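Local coordinates for thioredoxin reductase (Streptococcus pyogenes, PDB 5UWY), which probably catalyses the NADPH-dependent reduction of thioredoxin, using bound FAD and a redox-active cysteine pair as in related thioredoxin reductases, at residues Thr105-Thr110 and Ala293-Gly298; Glu123-Arg128 and Lys203-Asn208. All coordinates share one frame; numbering follows the deposited sequence.

Contact 1. Residues Thr105-Thr110 and Ala293-Gly298; sequences TVIIAT and AIAGQG. With FAD (flavin-adenine dinucleotide), chain B.
I107 is the one residue of 105-110 that touches the helix: it reaches over from its strand and closes both of its branch ends on one methyl, that of A295. CG2 of I107 lies 3.9 Å from A295 CB, and I107 CD1 is 4.1 Å from the same CB, so the alanine methyl meets the two tips of a fork. The torsions spread that fork. Chi1 of -48° sets CG2 anti to the backbone N, while CG1 sits beside that N and runs on to CD1 in an extended chain (chi2 -174°), which carries CD1 along the helix until it is 4.4 Å from G296 N. The approach is purely apolar and buried, and I107 is also flanked by T7 and I9 of strand 5-10, A19 of helix 14-25 and V299. This is the Rossmann-like FAD domain: strand 105-108 runs in its parallel sheet between 5-10 and 271-273, and helix 285-304 packs against it. Past the strand end the chain reaches the cofactor. T110 O is 3.2 Å from FAD C5B, and the threonine lies against one face of the adenine, with its CB 3.7 Å from C8A and its CG2 methyl 3.7 Å from N7A. T110 OG1 is hydrogen-bonded to V242 O, which probably helps hold the side chain there. I294 of the same helix as A295 packs on L282 of the second subunit.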
ATOM      1  N   THR A 105      17.749  -1.035  13.803  1.00 37.60           N
ATOM      2  CA  THR A 105      17.257  -1.128  12.435  1.00 32.62           C
ATOM      3  C   THR A 105      17.212   0.251  11.791  1.00 35.30           C
ATOM      4  O   THR A 105      16.885   1.254  12.441  1.00 39.45           O
ATOM      5  CB  THR A 105      15.855  -1.761  12.355  1.00 28.74           C
ATOM      6  OG1 THR A 105      14.895  -0.900  12.983  1.00 33.62           O
ATOM      7  CG2 THR A 105      15.825  -3.136  13.009  1.00 33.35           C
ATOM      8  N   VAL A 106      17.529   0.275  10.500  1.00 34.02           N
ATOM      9  CA  VAL A 106      17.425   1.459   9.657  1.00 40.04           C
ATOM     10  C   VAL A 106      16.408   1.165   8.562  1.00 24.14           C
ATOM     11  O   VAL A 106      16.491   0.126   7.897  1.00 22.99           O
ATOM     12  CB  VAL A 106      18.788   1.841   9.050  1.00 31.70           C
ATOM     13  CG1 VAL A 106      18.611   2.578   7.730  1.00 40.01           C
ATOM     14  CG2 VAL A 106      19.593   2.669  10.031  1.00 34.14           C
ATOM     15  N   ILE A 107      15.443   2.062   8.387  1.00 26.89           N
ATOM     16  CA  ILE A 107      14.508   1.996   7.268  1.00 23.77           C
ATOM     17  C   ILE A 107      14.780   3.196   6.372  1.00 25.46           C
ATOM     18  O   ILE A 107      14.663   4.347   6.810  1.00 38.58           O
ATOM     19  CB  ILE A 107      13.045   1.971   7.732  1.00 23.35           C
ATOM     20  CG1 ILE A 107      12.848   0.933   8.837  1.00 22.58           C
ATOM     21  CG2 ILE A 107      12.129   1.652   6.564  1.00 22.57           C
ATOM     22  CD1 ILE A 107      11.403   0.757   9.247  1.00 22.29           C
ATOM     23  N   ILE A 108      15.151   2.930   5.126  1.00 25.40           N
ATOM     24  CA  ILE A 108      15.507   3.979   4.177  1.00 33.17           C
ATOM     25  C   ILE A 108      14.257   4.372   3.399  1.00 40.54           C
ATOM     26  O   ILE A 108      13.680   3.554   2.675  1.00 24.55           O
ATOM     27  CB  ILE A 108      16.627   3.516   3.236  1.00 26.04           C
ATOM     28  CG1 ILE A 108      17.754   2.895   4.065  1.00 26.17           C
ATOM     29  CG2 ILE A 108      17.139   4.683   2.403  1.00 27.67           C
ATOM     30  CD1 ILE A 108      19.090   2.907   3.393  1.00 32.30           C
ATOM     31  N   ALA A 109      13.837   5.626   3.558  1.00 30.83           N
ATOM     32  CA  ALA A 109      12.617   6.142   2.948  1.00 28.08           C
ATOM     33  C   ALA A 109      12.877   7.516   2.351  1.00 28.57           C
ATOM     34  O   ALA A 109      12.045   8.424   2.440  1.00 34.28           O
ATOM     35  CB  ALA A 109      11.479   6.201   3.965  1.00 26.73           C
ATOM     36  N   THR A 110      14.046   7.683   1.736  1.00 30.90           N
ATOM     37  CA  THR A 110      14.460   8.977   1.209  1.00 37.29           C
ATOM     38  C   THR A 110      13.820   9.312  -0.130  1.00 46.96           C
ATOM     39  O   THR A 110      13.974  10.444  -0.602  1.00 54.67           O
ATOM     40  CB  THR A 110      15.985   9.023   1.076  1.00 33.42           C
ATOM     41  OG1 THR A 110      16.447   7.832   0.428  1.00 33.31           O
ATOM     42  CG2 THR A 110      16.633   9.126   2.447  1.00 32.92           C
ATOM     43  N   ALA A 293       4.114   0.102   5.684  1.00 14.48           N
ATOM     44  CA  ALA A 293       3.496  -0.830   6.622  1.00 15.65           C
ATOM     45  C   ALA A 293       4.308  -2.112   6.732  1.00 20.87           C
ATOM     46  O   ALA A 293       4.556  -2.607   7.842  1.00 21.34           O
ATOM     47  CB  ALA A 293       2.064  -1.137   6.194  1.00 12.89           C
ATOM     48  N   ILE A 294       4.753  -2.652   5.593  1.00 23.92           N
ATOM     49  CA  ILE A 294       5.500  -3.908   5.617  1.00 13.54           C
ATOM     50  C   ILE A 294       6.798  -3.754   6.408  1.00 25.90           C
ATOM     51  O   ILE A 294       7.135  -4.605   7.239  1.00 18.97           O
ATOM     52  CB  ILE A 294       5.755  -4.406   4.184  1.00 17.64           C
ATOM     53  CG1 ILE A 294       4.424  -4.777   3.522  1.00 13.38           C
ATOM     54  CG2 ILE A 294       6.700  -5.596   4.198  1.00 14.66           C
ATOM     55  CD1 ILE A 294       4.536  -5.164   2.063  1.00 13.77           C
ATOM     56  N   ALA A 295       7.542  -2.668   6.180  1.00 20.62           N
ATOM     57  CA  ALA A 295       8.804  -2.515   6.907  1.00 15.21           C
ATOM     58  C   ALA A 295       8.567  -2.248   8.389  1.00 23.10           C
ATOM     59  O   ALA A 295       9.233  -2.842   9.250  1.00 26.65           O
ATOM     60  CB  ALA A 295       9.640  -1.395   6.298  1.00 15.29           C
ATOM     61  N   GLY A 296       7.624  -1.357   8.703  1.00 20.49           N
ATOM     62  CA  GLY A 296       7.338  -1.048  10.093  1.00 25.38           C
ATOM     63  C   GLY A 296       6.924  -2.268  10.892  1.00 33.11           C
ATOM     64  O   GLY A 296       7.305  -2.418  12.055  1.00 44.27           O
ATOM     65  N   GLN A 297       6.145  -3.164  10.282  1.00 19.18           N
ATOM     66  CA  GLN A 297       5.773  -4.375  11.002  1.00 17.97           C
ATOM     67  C   GLN A 297       6.888  -5.416  10.986  1.00 29.92           C
ATOM     68  O   GLN A 297       6.974  -6.239  11.904  1.00 38.34           O
ATOM     69  CB  GLN A 297       4.482  -4.958  10.423  1.00 17.29           C
ATOM     70  CG  GLN A 297       3.809  -5.979  11.325  1.00 25.17           C
ATOM     71  CD  GLN A 297       3.591  -5.458  12.734  1.00 42.98           C
ATOM     72  OE1 GLN A 297       3.245  -4.294  12.934  1.00 37.66           O
ATOM     73  NE2 GLN A 297       3.798  -6.325  13.719  1.00 55.46           N
ATOM     74  N   GLY A 298       7.753  -5.392   9.970  1.00 21.10           N
ATOM     75  CA  GLY A 298       8.848  -6.346   9.920  1.00 28.44           C
ATOM     76  C   GLY A 298       9.952  -6.048  10.913  1.00 39.30           C
ATOM     77  O   GLY A 298      10.696  -6.953  11.314  1.00 37.17           O
TER
HETATM   78  PA  FAD B 401       9.469  10.956  -0.754  1.00 80.49           P
HETATM   79  O1A FAD B 401       8.182  11.450  -0.200  1.00 81.20           O
HETATM   80  O2A FAD B 401       9.953  11.625  -2.045  1.00 70.56           O
HETATM   81  O5B FAD B 401      10.614  11.082   0.295  1.00 80.47           O
HETATM   82  C5B FAD B 401      11.512  12.209   0.283  1.00 82.82           C
HETATM   83  C4B FAD B 401      11.859  12.590   1.696  1.00 83.00           C
HETATM   84  O4B FAD B 401      13.204  12.145   1.995  1.00 83.74           O
HETATM   85  C3B FAD B 401      11.816  14.094   1.983  1.00 82.40           C
HETATM   86  O3B FAD B 401      11.117  14.374   3.193  1.00 84.03           O
HETATM   87  C2B FAD B 401      13.297  14.475   2.059  1.00 80.80           C
HETATM   88  O2B FAD B 401      13.496  15.582   2.933  1.00 76.36           O
HETATM   89  C1B FAD B 401      13.888  13.192   2.639  1.00 83.60           C
HETATM   90  N9A FAD B 401      15.326  13.022   2.431  1.00 77.78           N
HETATM   91  C8A FAD B 401      15.980  12.744   1.258  1.00 79.78           C
HETATM   92  N7A FAD B 401      17.284  12.644   1.379  1.00 82.94           N
HETATM   93  C5A FAD B 401      17.500  12.870   2.728  1.00 78.94           C
HETATM   94  C6A FAD B 401      18.675  12.902   3.506  1.00 67.92           C
HETATM   95  N6A FAD B 401      19.897  12.696   3.010  1.00 63.97           N
HETATM   96  N1A FAD B 401      18.542  13.156   4.828  1.00 63.94           N
HETATM   97  C2A FAD B 401      17.321  13.362   5.327  1.00 63.42           C
HETATM   98  N3A FAD B 401      16.148  13.354   4.692  1.00 69.04           N
HETATM   99  C4A FAD B 401      16.310  13.102   3.388  1.00 76.45           C
HETATM  100  N1  FAD B 401       1.499  10.920  -5.556  1.00108.00           N
HETATM  101  C2  FAD B 401       0.240  10.415  -5.715  1.00 96.75           C
HETATM  102  O2  FAD B 401      -0.153   9.433  -5.074  1.00 84.60           O
HETATM  103  N3  FAD B 401      -0.630  11.014  -6.611  1.00 94.67           N
HETATM  104  C4  FAD B 401      -0.354  12.109  -7.402  1.00 95.24           C
HETATM  105  O4  FAD B 401      -1.212  12.553  -8.163  1.00 94.45           O
HETATM  106  C4X FAD B 401       0.986  12.636  -7.230  1.00104.15           C
HETATM  107  N5  FAD B 401       1.333  13.671  -7.942  1.00105.56           N
HETATM  108  C5X FAD B 401       2.613  14.174  -7.782  1.00 96.36           C
HETATM  109  C6  FAD B 401       2.994  15.281  -8.536  1.00 85.78           C
HETATM  110  C7  FAD B 401       4.265  15.829  -8.414  1.00 82.50           C
HETATM  111  C7M FAD B 401       4.640  17.026  -9.248  1.00 67.62           C
HETATM  112  C8  FAD B 401       5.182  15.258  -7.515  1.00 94.12           C
HETATM  113  C8M FAD B 401       6.567  15.827  -7.358  1.00 91.37           C
HETATM  114  C9  FAD B 401       4.805  14.151  -6.758  1.00 99.70           C
HETATM  115  C9A FAD B 401       3.531  13.606  -6.884  1.00 99.41           C
HETATM  116  N10 FAD B 401       3.121  12.475  -6.145  1.00 99.92           N
HETATM  117  C10 FAD B 401       1.845  11.972  -6.284  1.00107.03           C
HETATM  118  C1' FAD B 401       4.021  11.853  -5.157  1.00 89.55           C
HETATM  119  C2' FAD B 401       4.699  10.578  -5.647  1.00 82.94           C
HETATM  120  O2' FAD B 401       3.865   9.440  -5.425  1.00 84.75           O
HETATM  121  C3' FAD B 401       6.006  10.382  -4.877  1.00 78.54           C
HETATM  122  O3' FAD B 401       6.785   9.426  -5.585  1.00 69.64           O
HETATM  123  C4' FAD B 401       5.870   9.925  -3.419  1.00 68.91           C
HETATM  124  O4' FAD B 401       5.449  11.023  -2.609  1.00 56.51           O
HETATM  125  C5' FAD B 401       7.166   9.359  -2.873  1.00 64.35           C
HETATM  126  O5' FAD B 401       6.978   8.960  -1.498  1.00 57.59           O
HETATM  127  P   FAD B 401       8.185   8.427  -0.629  1.00 33.30           P
HETATM  128  O1P FAD B 401       8.568   7.024  -1.107  1.00 37.43           O
HETATM  129  O2P FAD B 401       7.927   8.506   0.832  1.00 22.59           O
HETATM  130  O3P FAD B 401       9.382   9.396  -1.024  1.00 60.77           O

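Contact 2. Residues Glu123-Arg128 and Lys203-Asn208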
ATOM      1  N   GLU A 123       9.353  25.633 -12.929  1.00 47.15           N
ATOM      2  CA  GLU A 123       9.229  25.697 -11.477  1.00 46.63           C
ATOM      3  C   GLU A 123       7.919  26.347 -11.079  1.00 48.30           C
ATOM      4  O   GLU A 123       7.195  25.838 -10.212  1.00 47.57           O
ATOM      5  CB  GLU A 123      10.415  26.463 -10.876  1.00 58.59           C
ATOM      6  CG  GLU A 123      10.548  26.398  -9.347  1.00 65.74           C
ATOM      7  CD  GLU A 123       9.622  27.349  -8.607  1.00 76.27           C
ATOM      8  OE1 GLU A 123       9.480  27.203  -7.375  1.00 83.74           O
ATOM      9  OE2 GLU A 123       9.068  28.268  -9.248  1.00 76.62           O
ATOM     10  N   TYR A 124       7.591  27.461 -11.725  1.00 48.23           N
ATOM     11  CA  TYR A 124       6.459  28.266 -11.297  1.00 52.38           C
ATOM     12  C   TYR A 124       5.146  27.496 -11.404  1.00 52.72           C
ATOM     13  O   TYR A 124       4.388  27.406 -10.431  1.00 57.04           O
ATOM     14  CB  TYR A 124       6.410  29.545 -12.124  1.00 59.30           C
ATOM     15  CG  TYR A 124       5.554  30.623 -11.524  1.00 49.59           C
ATOM     16  CD1 TYR A 124       6.008  31.383 -10.454  1.00 49.81           C
ATOM     17  CD2 TYR A 124       4.291  30.879 -12.025  1.00 49.90           C
ATOM     18  CE1 TYR A 124       5.220  32.372  -9.902  1.00 50.34           C
ATOM     19  CE2 TYR A 124       3.499  31.861 -11.484  1.00 52.17           C
ATOM     20  CZ  TYR A 124       3.968  32.601 -10.425  1.00 50.63           C
ATOM     21  OH  TYR A 124       3.167  33.573  -9.898  1.00 51.22           O
ATOM     22  N   TYR A 125       4.868  26.913 -12.569  1.00 47.39           N
ATOM     23  CA  TYR A 125       3.595  26.249 -12.813  1.00 47.04           C
ATOM     24  C   TYR A 125       3.637  24.752 -12.517  1.00 46.04           C
ATOM     25  O   TYR A 125       2.781  24.008 -13.011  1.00 45.81           O
ATOM     26  CB  TYR A 125       3.149  26.496 -14.255  1.00 47.79           C
ATOM     27  CG  TYR A 125       2.852  27.948 -14.548  1.00 48.87           C
ATOM     28  CD1 TYR A 125       1.614  28.499 -14.246  1.00 58.21           C
ATOM     29  CD2 TYR A 125       3.816  28.774 -15.113  1.00 49.73           C
ATOM     30  CE1 TYR A 125       1.340  29.830 -14.505  1.00 52.42           C
ATOM     31  CE2 TYR A 125       3.552  30.105 -15.376  1.00 57.75           C
ATOM     32  CZ  TYR A 125       2.313  30.627 -15.070  1.00 59.57           C
ATOM     33  OH  TYR A 125       2.046  31.952 -15.331  1.00 64.84           O
ATOM     34  N   THR A 126       4.603  24.298 -11.721  1.00 47.58           N
ATOM     35  CA  THR A 126       4.676  22.889 -11.354  1.00 44.65           C
ATOM     36  C   THR A 126       3.426  22.486 -10.582  1.00 62.46           C
ATOM     37  O   THR A 126       3.021  23.167  -9.634  1.00 64.50           O
ATOM     38  CB  THR A 126       5.933  22.624 -10.523  1.00 44.32           C
ATOM     39  OG1 THR A 126       7.077  22.564 -11.386  1.00 54.69           O
ATOM     40  CG2 THR A 126       5.812  21.311  -9.766  1.00 43.48           C
ATOM     41  N   SER A 127       2.809  21.380 -11.005  1.00 65.21           N
ATOM     42  CA  SER A 127       1.540  20.884 -10.468  1.00 58.42           C
ATOM     43  C   SER A 127       0.406  21.890 -10.648  1.00 59.17           C
ATOM     44  O   SER A 127      -0.589  21.853  -9.916  1.00 48.24           O
ATOM     45  CB  SER A 127       1.671  20.479  -8.995  1.00 49.10           C
ATOM     46  OG  SER A 127       1.237  21.519  -8.140  1.00 53.64           O
ATOM     47  N   ARG A 128       0.542  22.798 -11.615  1.00 60.19           N
ATOM     48  CA  ARG A 128      -0.517  23.722 -12.005  1.00 58.31           C
ATOM     49  C   ARG A 128      -0.625  23.794 -13.521  1.00 56.62           C
ATOM     50  O   ARG A 128      -1.068  24.803 -14.073  1.00 62.93           O
ATOM     51  CB  ARG A 128      -0.285  25.117 -11.429  1.00 52.42           C
ATOM     52  CG  ARG A 128      -0.143  25.165  -9.921  1.00 60.71           C
ATOM     53  CD  ARG A 128       0.521  26.458  -9.487  1.00 56.31           C
ATOM     54  NE  ARG A 128       0.276  26.763  -8.081  1.00 49.80           N
ATOM     55  CZ  ARG A 128      -0.769  27.460  -7.642  1.00 52.66           C
ATOM     56  NH1 ARG A 128      -1.666  27.917  -8.504  1.00 51.82           N
ATOM     57  NH2 ARG A 128      -0.918  27.697  -6.345  1.00 49.39           N
ATOM     58  N   LYS A 203      11.262  26.408 -24.727  1.00 55.80           N
ATOM     59  CA  LYS A 203      11.966  27.620 -24.329  1.00 62.97           C
ATOM     60  C   LYS A 203      11.427  28.177 -23.017  1.00 59.50           C
ATOM     61  O   LYS A 203      12.203  28.426 -22.087  1.00 55.25           O
ATOM     62  CB  LYS A 203      11.884  28.682 -25.432  1.00 58.34           C
ATOM     63  N   GLU A 204      10.112  28.372 -22.912  1.00 59.53           N
ATOM     64  CA  GLU A 204       9.596  28.916 -21.659  1.00 54.70           C
ATOM     65  C   GLU A 204       8.120  28.579 -21.503  1.00 59.05           C
ATOM     66  O   GLU A 204       7.378  28.571 -22.481  1.00 60.24           O
ATOM     67  CB  GLU A 204       9.799  30.435 -21.587  1.00 55.88           C
ATOM     68  N   ILE A 205       7.699  28.322 -20.267  1.00 52.88           N
ATOM     69  CA  ILE A 205       6.313  27.984 -19.963  1.00 52.25           C
ATOM     70  C   ILE A 205       5.617  29.220 -19.411  1.00 59.76           C
ATOM     71  O   ILE A 205       6.135  29.882 -18.505  1.00 69.25           O
ATOM     72  CB  ILE A 205       6.226  26.810 -18.974  1.00 58.93           C
ATOM     73  CG1 ILE A 205       6.999  25.606 -19.512  1.00 53.93           C
ATOM     74  CG2 ILE A 205       4.780  26.435 -18.725  1.00 64.78           C
ATOM     75  CD1 ILE A 205       6.995  24.415 -18.581  1.00 49.02           C
ATOM     76  N   GLN A 206       4.438  29.524 -19.954  1.00 55.20           N
ATOM     77  CA  GLN A 206       3.702  30.737 -19.627  1.00 55.04           C
ATOM     78  C   GLN A 206       2.247  30.417 -19.314  1.00 53.62           C
ATOM     79  O   GLN A 206       1.653  29.500 -19.892  1.00 60.95           O
ATOM     80  CB  GLN A 206       3.763  31.752 -20.775  1.00 63.44           C
ATOM     81  CG  GLN A 206       5.060  32.533 -20.845  1.00 74.64           C
ATOM     82  CD  GLN A 206       5.481  32.833 -22.268  1.00 77.40           C
ATOM     83  OE1 GLN A 206       4.668  32.794 -23.192  1.00 80.34           O
ATOM     84  NE2 GLN A 206       6.758  33.137 -22.453  1.00 71.41           N
ATOM     85  N   GLY A 207       1.680  31.194 -18.410  1.00 59.99           N
ATOM     86  CA  GLY A 207       0.291  31.042 -18.027  1.00 59.40           C
ATOM     87  C   GLY A 207      -0.235  32.310 -17.399  1.00 59.85           C
ATOM     88  O   GLY A 207       0.276  33.411 -17.649  1.00 60.93           O
ATOM     89  N   ASN A 208      -1.267  32.164 -16.571  1.00 59.94           N
ATOM     90  CA  ASN A 208      -1.948  33.286 -15.937  1.00 59.39           C
ATOM     91  C   ASN A 208      -1.808  33.234 -14.418  1.00 58.47           C
ATOM     92  O   ASN A 208      -2.724  33.620 -13.691  1.00 58.19           O
ATOM     93  CB  ASN A 208      -3.420  33.313 -16.347  1.00 59.45           C
ATOM     94  CG  ASN A 208      -4.186  32.099 -15.845  1.00 62.63           C
ATOM     95  OD1 ASN A 208      -4.298  31.096 -16.543  1.00 68.92           O
ATOM     96  ND2 ASN A 208      -4.744  32.201 -14.644  1.00 61.12           N
TER
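Y125 points its ring out of the loop and brings the phenol end up to the backbone of strand 200-207 where it finishes at G207. The ring stands obliquely to the strand: CZ is 3.4 Å from G207 N, with CE1 lying by G207 CA and CE2 by I205 O. G207 has no side chain, so the phenol meets main chain directly. Chi1 of -65° turns CG of Y125 beside its own backbone N and anti to the carbonyl carbon, which sends the ring across to the strand. The hydroxyl is anchored just beyond, accepting a hydrogen bond from D209 N. Lower on the ring, Y125 CD2 touches I205 CG2 at 4.4 Å, a looser apolar contact. Y124 is set against its neighbour, its CD2 3.5 Å above the Y125 plane and offset toward the rim, while Y125 CD2 lies in plane at the edge of the Y124 ring. Two overlapping turns shape the loop behind these rings: a type I turn from E123 to T126, then a type II turn from Y125 to R128, closed by R128 N to Y125 O at 2.9 Å. Strand 200-207 borders an antiparallel sheet, with a classic bulge at K203 and E204 opposite L216. Y125 and I205 both pack on V212 of the adjoining strand 212-219 and on V130 of strand 130-131, so the loop bridges that sheet and the parallel sheet of what is probably the NADPH domain.

From the N terminus the chain first lays down strands 5-10 and 30-34 of the FAD domain, then reaches 105-110, the first half of contact 1. It leaves through strand 112-114 for the second domain, where 123-128 opens contact 2; that loop closes at 203-208, after most of the second parallel sheet has been built. The chain then completes this domain, returns by way of strand 239-241, and only at helix 285-304 closes contact 1. Contact 2's loop therefore lies wholly within that of contact 1. Their centres are 36 Å apart, on opposite sides of the chain's centre: one ties the returning helix to the FAD-domain sheet, the other joins loop and edge strand in the inserted domain.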